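Local coordinates for mitochondrial dynamics protein MID49 (Mus musculus, PDB 4WOY) that acts at the mitochondrial outer membrane as a receptor that recruits the fission mediator Drp1 and regulates its GTPase activity, promoting mitochondrial fission, at residues E263-T268 with G273-Q278. The protein carries 1 engineered substitution. Numbering follows the deposited sequence.
Sequences EEVAWT and GERFLQ
Arg275 meets Trp267 and Ala266 through a doubly bent chain: chi2 (-46°) and chi3 (144°) turn its methylenes under the indole and its guanidinium toward the loop backbone. Trp267 has its CG anti to the carbonyl carbon, which swings the indole to the side of the backbone N, and the six-membered ring then meets those methylenes. Arg275 CG makes a CH-pi contact with one ring face, 3.9 Å from the centroid of the Trp267 six-membered ring, and Arg275 CB lies 3.8 Å from Trp267 CZ3. The guanidinium and indole planes are 74° apart, and the atoms on the indole face are methylene carbons, led by CG. Arg275 NE donates to Ala266 O at 2.7 Å, with the acceptor close to the guanidinium plane and the donor in the carbonyl plane. Val265 CG1 lies over one guanidinium face, 3.3 Å from Arg275 NH2. Glu274 OE1, 3.9 Å from Arg275 NH2, sits far off the guanidinium plane where no N-H aims at it, so this long salt bridge is electrostatic only. The contact joins helix 272-288 to the loop following helix 250-261, in the region related to the Mab-21 HhH/H2TH-like domain. Trp267 also packs on Leu231 and Leu260 and forms a cation-pi pair with Arg228. One arginine thus supplies both apolar and polar contacts: its methylenes extend the packing around a buried indole, while its NE satisfies a loop carbonyl and probably limits how far the guanidinium can turn.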
# COMPACT_ATOMS: atom_id res chain seq x y z
N GLU A 263 1.67 -21.00 -9.20
CA GLU A 263 1.64 -22.42 -9.54
C GLU A 263 0.63 -22.69 -10.64
O GLU A 263 -0.42 -22.04 -10.72
CB GLU A 263 1.31 -23.28 -8.33
CG GLU A 263 2.34 -23.23 -7.25
CD GLU A 263 2.04 -24.21 -6.16
OE1 GLU A 263 1.17 -25.08 -6.39
OE2 GLU A 263 2.64 -24.09 -5.08
N GLU A 264 0.93 -23.70 -11.46
CA GLU A 264 0.01 -24.13 -12.49
C GLU A 264 -0.94 -25.10 -11.82
O GLU A 264 -0.79 -26.32 -11.90
CB GLU A 264 0.74 -24.78 -13.67
CG GLU A 264 1.86 -23.94 -14.30
CD GLU A 264 1.35 -22.94 -15.33
OE1 GLU A 264 0.12 -22.80 -15.47
OE2 GLU A 264 2.19 -22.30 -16.00
N VAL A 265 -1.94 -24.53 -11.17
CA VAL A 265 -2.92 -25.28 -10.41
C VAL A 265 -4.25 -24.54 -10.64
O VAL A 265 -4.25 -23.46 -11.23
CB VAL A 265 -2.46 -25.39 -8.92
CG1 VAL A 265 -3.60 -25.61 -7.93
CG2 VAL A 265 -1.42 -26.49 -8.80
N ALA A 266 -5.38 -25.14 -10.28
CA ALA A 266 -6.69 -24.60 -10.66
C ALA A 266 -7.02 -23.26 -10.00
O ALA A 266 -7.07 -23.14 -8.77
CB ALA A 266 -7.78 -25.61 -10.36
N TRP A 267 -7.24 -22.24 -10.83
CA TRP A 267 -7.56 -20.89 -10.39
C TRP A 267 -8.89 -20.40 -10.97
O TRP A 267 -9.12 -19.20 -11.14
CB TRP A 267 -6.41 -19.93 -10.72
CG TRP A 267 -5.30 -20.01 -9.72
CD1 TRP A 267 -4.06 -20.58 -9.88
CD2 TRP A 267 -5.31 -19.46 -8.39
NE1 TRP A 267 -3.32 -20.44 -8.72
CE2 TRP A 267 -4.07 -19.75 -7.80
CE3 TRP A 267 -6.26 -18.75 -7.65
CZ2 TRP A 267 -3.75 -19.37 -6.50
CZ3 TRP A 267 -5.96 -18.36 -6.37
CH2 TRP A 267 -4.71 -18.67 -5.80
N THR A 268 -9.77 -21.36 -11.25
CA THR A 268 -11.13 -21.06 -11.65
C THR A 268 -11.96 -20.68 -10.44
O THR A 268 -11.55 -20.91 -9.30
CB THR A 268 -11.82 -22.28 -12.30
OG1 THR A 268 -11.86 -23.33 -11.33
CG2 THR A 268 -11.10 -22.77 -13.56
N GLY A 273 -12.90 -21.97 -3.62
CA GLY A 273 -13.06 -22.44 -2.26
C GLY A 273 -11.85 -23.21 -1.76
O GLY A 273 -11.42 -23.03 -0.63
N GLU A 274 -11.30 -24.05 -2.63
CA GLU A 274 -10.10 -24.81 -2.32
C GLU A 274 -8.85 -23.93 -2.22
O GLU A 274 -8.03 -24.12 -1.33
CB GLU A 274 -9.88 -25.88 -3.38
CG GLU A 274 -10.39 -27.25 -3.03
CD GLU A 274 -10.46 -28.13 -4.24
OE1 GLU A 274 -9.56 -28.01 -5.10
OE2 GLU A 274 -11.40 -28.95 -4.33
N ARG A 275 -8.74 -22.94 -3.11
CA ARG A 275 -7.62 -22.00 -3.06
C ARG A 275 -7.65 -21.20 -1.78
O ARG A 275 -6.60 -20.87 -1.19
CB ARG A 275 -7.66 -21.05 -4.26
CG ARG A 275 -7.33 -21.73 -5.57
CD ARG A 275 -6.11 -22.64 -5.47
NE ARG A 275 -6.31 -23.82 -6.31
CZ ARG A 275 -6.46 -25.06 -5.87
NH1 ARG A 275 -6.36 -25.33 -4.58
NH2 ARG A 275 -6.66 -26.05 -6.73
N PHE A 276 -8.87 -20.88 -1.37
CA PHE A 276 -9.12 -20.17 -0.13
C PHE A 276 -8.66 -20.99 1.07
O PHE A 276 -7.96 -20.48 1.93
CB PHE A 276 -10.60 -19.83 -0.00
CG PHE A 276 -10.96 -19.14 1.28
CD1 PHE A 276 -10.91 -17.77 1.39
CD2 PHE A 276 -11.38 -19.87 2.37
CE1 PHE A 276 -11.27 -17.13 2.58
CE2 PHE A 276 -11.72 -19.25 3.56
CZ PHE A 276 -11.67 -17.89 3.67
N LEU A 277 -9.03 -22.27 1.11
CA LEU A 277 -8.68 -23.09 2.26
C LEU A 277 -7.16 -23.30 2.26
O LEU A 277 -6.51 -23.18 3.31
CB LEU A 277 -9.41 -24.44 2.24
CG LEU A 277 -10.94 -24.33 2.32
CD1 LEU A 277 -11.65 -25.69 2.27
CD2 LEU A 277 -11.39 -23.51 3.51
N GLN A 278 -6.61 -23.54 1.08
CA GLN A 278 -5.16 -23.66 0.93
C GLN A 278 -4.41 -22.43 1.44
O GLN A 278 -3.32 -22.57 2.00
CB GLN A 278 -4.80 -23.89 -0.53
CG GLN A 278 -3.49 -24.58 -0.70
CD GLN A 278 -3.06 -24.62 -2.14
OE1 GLN A 278 -3.87 -24.42 -3.04
NE2 GLN A 278 -1.78 -24.91 -2.37